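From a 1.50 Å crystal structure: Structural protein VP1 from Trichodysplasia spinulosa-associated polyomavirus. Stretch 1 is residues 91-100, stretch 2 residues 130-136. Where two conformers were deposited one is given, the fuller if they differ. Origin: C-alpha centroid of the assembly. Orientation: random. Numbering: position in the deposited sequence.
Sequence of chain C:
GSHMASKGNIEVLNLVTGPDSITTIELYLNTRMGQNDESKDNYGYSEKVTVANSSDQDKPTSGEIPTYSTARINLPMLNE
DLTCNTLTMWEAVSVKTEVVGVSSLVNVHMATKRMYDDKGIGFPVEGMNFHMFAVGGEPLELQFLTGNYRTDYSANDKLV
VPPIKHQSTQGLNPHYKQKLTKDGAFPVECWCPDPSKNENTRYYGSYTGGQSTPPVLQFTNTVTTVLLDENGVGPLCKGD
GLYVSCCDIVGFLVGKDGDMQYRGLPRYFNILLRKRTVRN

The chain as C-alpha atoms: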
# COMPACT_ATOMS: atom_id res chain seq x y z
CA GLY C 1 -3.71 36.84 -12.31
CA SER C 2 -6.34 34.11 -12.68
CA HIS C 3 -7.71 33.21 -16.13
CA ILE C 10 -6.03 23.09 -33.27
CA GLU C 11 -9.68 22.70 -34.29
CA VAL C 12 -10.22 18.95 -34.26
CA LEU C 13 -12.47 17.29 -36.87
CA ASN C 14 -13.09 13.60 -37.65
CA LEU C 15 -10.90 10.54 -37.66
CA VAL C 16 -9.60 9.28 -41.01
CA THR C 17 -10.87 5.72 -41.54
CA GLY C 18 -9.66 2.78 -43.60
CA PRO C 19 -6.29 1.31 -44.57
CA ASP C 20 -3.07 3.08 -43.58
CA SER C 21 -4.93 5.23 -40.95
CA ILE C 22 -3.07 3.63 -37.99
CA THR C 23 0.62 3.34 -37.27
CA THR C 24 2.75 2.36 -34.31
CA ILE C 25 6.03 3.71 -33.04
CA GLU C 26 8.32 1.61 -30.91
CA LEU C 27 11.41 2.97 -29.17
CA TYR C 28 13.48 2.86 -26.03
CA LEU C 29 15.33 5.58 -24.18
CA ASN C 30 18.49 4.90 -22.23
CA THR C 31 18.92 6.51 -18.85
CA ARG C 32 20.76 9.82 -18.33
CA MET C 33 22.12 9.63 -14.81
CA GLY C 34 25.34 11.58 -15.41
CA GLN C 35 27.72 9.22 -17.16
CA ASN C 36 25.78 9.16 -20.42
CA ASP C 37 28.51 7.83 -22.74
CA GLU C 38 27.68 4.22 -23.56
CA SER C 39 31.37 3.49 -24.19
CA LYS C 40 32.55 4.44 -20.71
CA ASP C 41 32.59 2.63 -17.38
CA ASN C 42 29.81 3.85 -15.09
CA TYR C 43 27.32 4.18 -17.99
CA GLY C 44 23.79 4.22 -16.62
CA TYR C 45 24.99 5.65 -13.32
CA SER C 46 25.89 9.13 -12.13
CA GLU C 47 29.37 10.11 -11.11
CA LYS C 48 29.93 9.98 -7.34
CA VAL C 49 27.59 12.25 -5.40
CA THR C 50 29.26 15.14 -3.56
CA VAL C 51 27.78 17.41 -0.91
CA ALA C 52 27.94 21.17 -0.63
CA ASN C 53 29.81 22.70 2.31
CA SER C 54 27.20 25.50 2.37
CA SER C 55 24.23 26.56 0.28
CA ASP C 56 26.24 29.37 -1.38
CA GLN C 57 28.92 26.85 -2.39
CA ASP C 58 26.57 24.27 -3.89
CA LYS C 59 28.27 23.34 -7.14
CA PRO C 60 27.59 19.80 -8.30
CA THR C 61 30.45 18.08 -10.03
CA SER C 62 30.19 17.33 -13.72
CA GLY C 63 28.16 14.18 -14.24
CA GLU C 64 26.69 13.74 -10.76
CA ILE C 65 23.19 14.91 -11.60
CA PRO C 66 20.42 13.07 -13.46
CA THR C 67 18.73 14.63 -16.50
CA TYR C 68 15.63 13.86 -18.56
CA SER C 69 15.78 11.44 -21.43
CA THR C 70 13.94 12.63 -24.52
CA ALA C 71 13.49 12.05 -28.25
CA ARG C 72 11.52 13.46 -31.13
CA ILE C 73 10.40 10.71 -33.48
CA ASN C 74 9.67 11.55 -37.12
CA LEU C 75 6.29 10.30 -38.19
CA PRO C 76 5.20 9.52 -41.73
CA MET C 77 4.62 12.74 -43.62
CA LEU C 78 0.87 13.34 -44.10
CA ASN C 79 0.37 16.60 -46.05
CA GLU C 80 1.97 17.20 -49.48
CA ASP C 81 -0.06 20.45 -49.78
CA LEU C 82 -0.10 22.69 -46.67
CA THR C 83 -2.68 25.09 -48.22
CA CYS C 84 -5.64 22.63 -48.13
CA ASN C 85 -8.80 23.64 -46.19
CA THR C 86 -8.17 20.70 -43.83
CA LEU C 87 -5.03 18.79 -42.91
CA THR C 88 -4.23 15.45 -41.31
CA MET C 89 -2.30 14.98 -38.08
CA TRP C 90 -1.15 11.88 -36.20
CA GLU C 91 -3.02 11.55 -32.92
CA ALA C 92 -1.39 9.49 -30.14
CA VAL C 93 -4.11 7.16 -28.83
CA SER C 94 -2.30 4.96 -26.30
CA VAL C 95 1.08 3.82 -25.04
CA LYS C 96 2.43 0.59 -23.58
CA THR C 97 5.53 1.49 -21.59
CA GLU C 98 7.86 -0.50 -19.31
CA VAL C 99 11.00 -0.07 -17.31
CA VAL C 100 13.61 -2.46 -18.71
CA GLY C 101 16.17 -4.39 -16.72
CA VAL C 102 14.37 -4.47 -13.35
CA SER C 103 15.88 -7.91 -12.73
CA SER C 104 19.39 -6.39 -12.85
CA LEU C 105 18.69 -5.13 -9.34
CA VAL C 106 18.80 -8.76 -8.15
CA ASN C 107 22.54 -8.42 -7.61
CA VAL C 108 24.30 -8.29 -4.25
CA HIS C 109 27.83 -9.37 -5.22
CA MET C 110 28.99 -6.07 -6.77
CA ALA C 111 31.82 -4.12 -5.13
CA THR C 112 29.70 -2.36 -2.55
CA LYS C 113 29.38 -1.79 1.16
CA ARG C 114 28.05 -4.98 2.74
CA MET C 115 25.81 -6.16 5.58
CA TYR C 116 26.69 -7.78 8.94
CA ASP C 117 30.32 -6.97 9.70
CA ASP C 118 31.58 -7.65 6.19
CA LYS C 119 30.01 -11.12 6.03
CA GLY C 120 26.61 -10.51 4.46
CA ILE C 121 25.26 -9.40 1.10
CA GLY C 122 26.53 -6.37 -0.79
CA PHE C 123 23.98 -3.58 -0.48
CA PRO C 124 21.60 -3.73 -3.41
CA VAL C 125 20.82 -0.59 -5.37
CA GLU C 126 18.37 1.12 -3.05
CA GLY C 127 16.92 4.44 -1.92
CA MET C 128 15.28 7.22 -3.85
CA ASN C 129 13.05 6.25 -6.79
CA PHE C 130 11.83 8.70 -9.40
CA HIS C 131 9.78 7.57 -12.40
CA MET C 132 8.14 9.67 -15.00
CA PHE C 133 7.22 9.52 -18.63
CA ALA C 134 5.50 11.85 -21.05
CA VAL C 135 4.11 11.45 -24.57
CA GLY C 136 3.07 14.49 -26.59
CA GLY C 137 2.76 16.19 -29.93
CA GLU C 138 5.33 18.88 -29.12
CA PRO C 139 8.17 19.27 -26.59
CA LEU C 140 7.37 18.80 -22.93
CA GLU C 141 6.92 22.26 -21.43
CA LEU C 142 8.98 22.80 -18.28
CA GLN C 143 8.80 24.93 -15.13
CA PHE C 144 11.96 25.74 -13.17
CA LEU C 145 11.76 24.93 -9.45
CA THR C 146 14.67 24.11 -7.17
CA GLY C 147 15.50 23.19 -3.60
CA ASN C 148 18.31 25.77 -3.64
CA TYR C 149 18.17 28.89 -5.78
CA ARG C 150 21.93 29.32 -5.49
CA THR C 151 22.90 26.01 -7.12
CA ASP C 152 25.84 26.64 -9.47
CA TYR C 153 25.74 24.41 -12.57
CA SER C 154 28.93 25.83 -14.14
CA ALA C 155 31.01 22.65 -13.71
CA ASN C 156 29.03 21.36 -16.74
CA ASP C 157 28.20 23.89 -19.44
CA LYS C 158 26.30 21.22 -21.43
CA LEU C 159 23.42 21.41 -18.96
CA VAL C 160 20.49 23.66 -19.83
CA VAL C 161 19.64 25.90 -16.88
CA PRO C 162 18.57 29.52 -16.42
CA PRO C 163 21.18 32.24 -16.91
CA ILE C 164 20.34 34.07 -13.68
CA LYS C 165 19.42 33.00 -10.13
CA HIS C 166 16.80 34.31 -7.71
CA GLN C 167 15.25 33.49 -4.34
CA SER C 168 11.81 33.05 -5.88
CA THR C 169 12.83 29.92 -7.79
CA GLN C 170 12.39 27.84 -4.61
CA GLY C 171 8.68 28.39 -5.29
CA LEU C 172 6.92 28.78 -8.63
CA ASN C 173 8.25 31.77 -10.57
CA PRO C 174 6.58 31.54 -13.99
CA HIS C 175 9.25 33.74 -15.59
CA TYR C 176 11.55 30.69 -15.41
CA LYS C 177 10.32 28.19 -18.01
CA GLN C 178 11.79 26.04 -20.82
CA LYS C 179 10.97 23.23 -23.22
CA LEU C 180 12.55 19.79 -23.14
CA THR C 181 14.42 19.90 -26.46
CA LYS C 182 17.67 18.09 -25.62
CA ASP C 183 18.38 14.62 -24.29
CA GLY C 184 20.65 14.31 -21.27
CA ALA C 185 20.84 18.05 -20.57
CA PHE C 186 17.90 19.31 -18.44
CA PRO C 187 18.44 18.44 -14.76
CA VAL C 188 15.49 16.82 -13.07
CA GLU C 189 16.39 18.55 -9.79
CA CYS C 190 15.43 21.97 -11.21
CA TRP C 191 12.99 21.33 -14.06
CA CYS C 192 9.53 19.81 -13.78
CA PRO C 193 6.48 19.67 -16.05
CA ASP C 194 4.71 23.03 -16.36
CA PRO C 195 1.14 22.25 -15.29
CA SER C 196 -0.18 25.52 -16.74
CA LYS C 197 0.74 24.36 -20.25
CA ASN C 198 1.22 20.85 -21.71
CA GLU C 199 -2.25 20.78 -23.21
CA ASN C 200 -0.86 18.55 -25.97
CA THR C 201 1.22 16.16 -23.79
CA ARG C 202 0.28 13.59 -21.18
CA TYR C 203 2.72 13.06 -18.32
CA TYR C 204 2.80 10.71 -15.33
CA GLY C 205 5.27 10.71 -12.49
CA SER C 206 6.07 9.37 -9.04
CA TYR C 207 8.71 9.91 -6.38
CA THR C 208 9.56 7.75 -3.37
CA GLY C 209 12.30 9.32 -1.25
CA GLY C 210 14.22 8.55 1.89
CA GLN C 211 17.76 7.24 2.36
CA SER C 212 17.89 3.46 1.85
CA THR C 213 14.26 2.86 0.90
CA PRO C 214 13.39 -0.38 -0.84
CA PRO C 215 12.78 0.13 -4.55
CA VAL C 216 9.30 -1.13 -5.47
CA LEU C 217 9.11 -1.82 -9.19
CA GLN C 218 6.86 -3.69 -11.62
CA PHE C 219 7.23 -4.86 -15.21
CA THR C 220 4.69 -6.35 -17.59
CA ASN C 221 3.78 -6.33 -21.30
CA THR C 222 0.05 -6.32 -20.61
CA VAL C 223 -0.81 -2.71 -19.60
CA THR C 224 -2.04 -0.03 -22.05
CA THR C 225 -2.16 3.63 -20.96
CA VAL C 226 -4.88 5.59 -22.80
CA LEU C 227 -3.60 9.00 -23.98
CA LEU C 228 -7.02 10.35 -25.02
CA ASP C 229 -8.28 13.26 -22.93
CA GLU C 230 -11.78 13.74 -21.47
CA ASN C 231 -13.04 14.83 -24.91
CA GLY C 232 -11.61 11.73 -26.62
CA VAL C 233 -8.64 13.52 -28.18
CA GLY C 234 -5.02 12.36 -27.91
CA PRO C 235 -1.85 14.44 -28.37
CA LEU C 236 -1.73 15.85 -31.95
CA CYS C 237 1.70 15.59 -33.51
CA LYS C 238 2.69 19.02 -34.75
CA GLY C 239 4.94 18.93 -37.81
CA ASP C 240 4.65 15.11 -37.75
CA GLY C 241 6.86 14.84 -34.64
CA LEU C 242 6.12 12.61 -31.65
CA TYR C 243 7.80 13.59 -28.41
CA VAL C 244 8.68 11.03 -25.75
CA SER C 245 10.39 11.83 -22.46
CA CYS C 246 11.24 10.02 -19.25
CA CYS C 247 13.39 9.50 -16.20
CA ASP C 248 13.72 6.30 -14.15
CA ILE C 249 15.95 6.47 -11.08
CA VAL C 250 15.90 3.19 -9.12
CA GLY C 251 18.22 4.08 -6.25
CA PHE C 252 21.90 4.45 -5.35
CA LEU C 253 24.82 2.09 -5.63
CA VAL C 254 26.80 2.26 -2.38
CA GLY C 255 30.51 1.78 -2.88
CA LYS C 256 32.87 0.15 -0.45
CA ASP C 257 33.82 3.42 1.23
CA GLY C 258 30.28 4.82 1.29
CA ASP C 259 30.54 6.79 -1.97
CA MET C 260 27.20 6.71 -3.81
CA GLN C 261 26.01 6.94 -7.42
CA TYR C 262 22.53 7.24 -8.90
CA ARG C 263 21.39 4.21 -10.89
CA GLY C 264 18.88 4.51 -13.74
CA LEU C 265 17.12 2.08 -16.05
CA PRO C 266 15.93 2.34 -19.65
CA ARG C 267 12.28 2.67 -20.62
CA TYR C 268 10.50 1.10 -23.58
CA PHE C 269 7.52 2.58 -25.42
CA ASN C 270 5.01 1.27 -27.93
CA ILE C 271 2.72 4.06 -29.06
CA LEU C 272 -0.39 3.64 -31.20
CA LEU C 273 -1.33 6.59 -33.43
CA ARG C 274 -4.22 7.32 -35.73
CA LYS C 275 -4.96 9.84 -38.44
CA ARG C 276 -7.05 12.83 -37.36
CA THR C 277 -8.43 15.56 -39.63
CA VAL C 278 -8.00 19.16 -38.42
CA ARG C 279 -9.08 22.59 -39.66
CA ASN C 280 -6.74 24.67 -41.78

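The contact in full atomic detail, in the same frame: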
# COMPACT_ATOMS: atom_id res chain seq x y z
N GLU C 91 -2.51 11.39 -34.27
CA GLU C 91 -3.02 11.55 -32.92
C GLU C 91 -2.56 10.33 -32.11
O GLU C 91 -2.81 9.21 -32.51
CB GLU C 91 -4.54 11.57 -32.98
CG GLU C 91 -5.25 11.68 -31.65
CD GLU C 91 -6.75 11.55 -31.80
OE1 GLU C 91 -7.23 11.33 -32.94
OE2 GLU C 91 -7.46 11.68 -30.78
N ALA C 92 -1.86 10.57 -31.01
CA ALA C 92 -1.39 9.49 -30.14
C ALA C 92 -2.56 9.01 -29.29
O ALA C 92 -3.12 9.76 -28.53
CB ALA C 92 -0.25 9.98 -29.26
N VAL C 93 -2.91 7.73 -29.44
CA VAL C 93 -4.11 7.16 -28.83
C VAL C 93 -3.78 6.48 -27.49
O VAL C 93 -4.53 6.59 -26.54
CB VAL C 93 -4.72 6.10 -29.76
CG1 VAL C 93 -5.93 5.44 -29.11
CG2 VAL C 93 -5.10 6.71 -31.10
N SER C 94 -2.67 5.77 -27.46
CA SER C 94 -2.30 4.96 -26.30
C SER C 94 -0.83 4.63 -26.33
O SER C 94 -0.19 4.67 -27.39
CB SER C 94 -3.12 3.66 -26.28
OG SER C 94 -2.88 2.85 -27.42
N VAL C 95 -0.31 4.25 -25.16
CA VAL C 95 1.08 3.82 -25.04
C VAL C 95 1.17 2.62 -24.10
O VAL C 95 0.49 2.59 -23.07
CB VAL C 95 2.01 4.95 -24.56
CG1 VAL C 95 1.55 5.53 -23.21
CG2 VAL C 95 3.46 4.48 -24.50
N LYS C 96 1.99 1.65 -24.48
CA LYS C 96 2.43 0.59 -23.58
C LYS C 96 3.87 0.93 -23.25
O LYS C 96 4.71 1.04 -24.13
CB LYS C 96 2.33 -0.78 -24.24
CG LYS C 96 0.92 -1.12 -24.73
CD LYS C 96 0.82 -2.51 -25.34
CE LYS C 96 0.82 -3.62 -24.30
NZ LYS C 96 0.92 -4.97 -24.91
N THR C 97 4.17 1.13 -21.98
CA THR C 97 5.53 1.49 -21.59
C THR C 97 5.97 0.66 -20.40
O THR C 97 5.14 0.34 -19.53
CB THR C 97 5.63 3.02 -21.30
OG1 THR C 97 6.95 3.39 -20.92
CG2 THR C 97 4.65 3.47 -20.22
N GLU C 98 7.27 0.36 -20.34
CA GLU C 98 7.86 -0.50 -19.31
C GLU C 98 9.24 -0.05 -19.00
O GLU C 98 9.98 0.39 -19.90
CB GLU C 98 8.02 -1.94 -19.78
CG GLU C 98 6.80 -2.65 -20.28
CD GLU C 98 7.14 -4.00 -20.89
OE1 GLU C 98 6.51 -4.28 -21.92
OE2 GLU C 98 7.95 -4.78 -20.33
N VAL C 99 9.62 -0.22 -17.74
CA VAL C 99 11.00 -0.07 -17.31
C VAL C 99 11.70 -1.39 -17.60
O VAL C 99 11.18 -2.46 -17.28
CB VAL C 99 11.09 0.27 -15.82
CG1 VAL C 99 12.55 0.28 -15.35
CG2 VAL C 99 10.43 1.60 -15.55
N VAL C 100 12.85 -1.30 -18.24
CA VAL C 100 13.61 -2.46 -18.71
C VAL C 100 14.72 -2.77 -17.74
O VAL C 100 15.31 -1.86 -17.18
CB VAL C 100 14.21 -2.17 -20.09
CG1 VAL C 100 14.96 -3.37 -20.66
CG2 VAL C 100 13.11 -1.73 -21.04
N PHE C 130 12.51 7.63 -8.67
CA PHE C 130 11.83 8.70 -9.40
C PHE C 130 11.52 8.16 -10.77
O PHE C 130 12.43 7.75 -11.49
CB PHE C 130 12.68 9.98 -9.46
CG PHE C 130 12.11 11.08 -10.30
CD1 PHE C 130 11.00 11.80 -9.87
CD2 PHE C 130 12.66 11.40 -11.52
CE1 PHE C 130 10.48 12.83 -10.66
CE2 PHE C 130 12.14 12.43 -12.31
CZ PHE C 130 11.06 13.13 -11.87
N HIS C 131 10.24 8.15 -11.14
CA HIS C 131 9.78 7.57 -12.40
C HIS C 131 8.79 8.48 -13.04
O HIS C 131 7.76 8.80 -12.45
CB HIS C 131 9.16 6.18 -12.18
CG HIS C 131 10.11 5.25 -11.54
ND1 HIS C 131 11.08 4.60 -12.28
CD2 HIS C 131 10.35 4.93 -10.25
CE1 HIS C 131 11.85 3.90 -11.47
NE2 HIS C 131 11.43 4.08 -10.24
N MET C 132 9.11 8.91 -14.26
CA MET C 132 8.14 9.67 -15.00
C MET C 132 8.28 9.41 -16.48
O MET C 132 9.33 9.00 -16.98
CB MET C 132 8.24 11.15 -14.67
CG MET C 132 9.48 11.81 -15.23
SD MET C 132 9.34 12.33 -16.97
CE MET C 132 8.16 13.67 -16.94
N PHE C 133 7.16 9.55 -17.18
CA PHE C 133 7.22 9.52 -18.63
C PHE C 133 6.17 10.50 -19.16
O PHE C 133 5.23 10.88 -18.46
CB PHE C 133 7.04 8.12 -19.23
CG PHE C 133 5.65 7.56 -19.12
CD1 PHE C 133 5.26 6.88 -17.97
CD2 PHE C 133 4.74 7.72 -20.14
CE1 PHE C 133 3.99 6.35 -17.85
CE2 PHE C 133 3.45 7.20 -20.01
CZ PHE C 133 3.09 6.52 -18.86
N ALA C 134 6.40 10.93 -20.39
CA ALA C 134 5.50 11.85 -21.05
C ALA C 134 5.48 11.52 -22.54
O ALA C 134 6.52 11.14 -23.12
CB ALA C 134 5.94 13.28 -20.83
N VAL C 135 4.30 11.60 -23.12
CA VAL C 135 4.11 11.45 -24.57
C VAL C 135 3.28 12.63 -25.04
O VAL C 135 2.23 12.93 -24.48
CB VAL C 135 3.38 10.13 -24.92
CG1 VAL C 135 3.22 9.97 -26.44
CG2 VAL C 135 4.12 8.93 -24.35
N GLY C 136 3.77 13.32 -26.07
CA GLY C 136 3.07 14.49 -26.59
C GLY C 136 3.37 14.79 -28.04
O GLY C 136 4.19 14.14 -28.68

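Residues 91-99 and 130-136 of VP1 form two extended strands that face one another through their side chains. Their N-to-C directions differ by 142°, so they run roughly antiparallel with a pronounced skew, and their axes come no closer than 8.6 Å. That spacing is too wide for backbone pairing, and no hydrogen bond crosses between the stretches; the contact is a layer of side chains filling the gap between two backbones. The CA atoms of Ala92 and Gly136 lie 7.6 Å apart, those of Thr97 and Phe133 8.7 Å, and those of Val99 and His131 9.2 Å, so the gap is wider at these later pairings of the first strand.

The alternation of an extended chain decides which residues take part. On the second strand His131, Phe133 and Val135 point toward the partner, while the side chains of Phe130, Met132 and Ala134 remain out of reach. On the first strand Val95, Thr97 and Val99 point across, and Ala92 does too. The even spacing is broken between Ala92 and Val95, where Val93, with phi/psi of -96/-41, departs from the extended conformation of its neighbours.

Phe133 is the main bump. With chi1 at 71° (p), its ring reaches across the gap and covers ground facing both Thr97 and Val95. The methyl of Thr97 sits over one face of this ring: CG2 of Thr97 is 3.8 Å from the centroid of the Phe133 ring and 15° off the ring normal, a CH-pi contact in which a weakly polarized methyl rests on the aromatic electron cloud. The closest atoms of this pair, Thr97 CG2 and Phe133 CZ, are 3.7 Å apart. The chi1 of Thr97, 180° (t), accompanies a useful division: CG2 is laid on the ring, while the hydroxyl OG1 is hydrogen-bonded elsewhere in the structure.

Val95 fills the space next to Phe133. Its CG1 lies 4.1 Å from CE2 of Phe133, approaching the ring obliquely, and the same methyl is 4.4 Å from CG2 of Val135. Val95 thus sits in the notch between the Phe133 ring and Val135, with CG1 the branch nearer the ring and both methyls near CG2 of Val135, bridging two successive inward-facing residues of the other strand. These are apolar contacts, held by dispersion and by the exclusion of water rather than by directional bonds.

Towards Gly136 the layer thins. The small side chain of Ala92 meets the other branch of Val135 loosely, with Ala92 CB 4.5 Å from Val135 CG1. Gly136, though its CA is near that of Ala92, contributes no side chain to the packing.

At the other end, Val99 CG2 comes within 4.5 Å of His131 ND1, oblique to the imidazole. This is a van der Waals approach at its outer limit; the polar needs of ND1 are met elsewhere in the structure. In all, the two stretches bury 244 Å² between them, a modest area centred on the Phe133 ring.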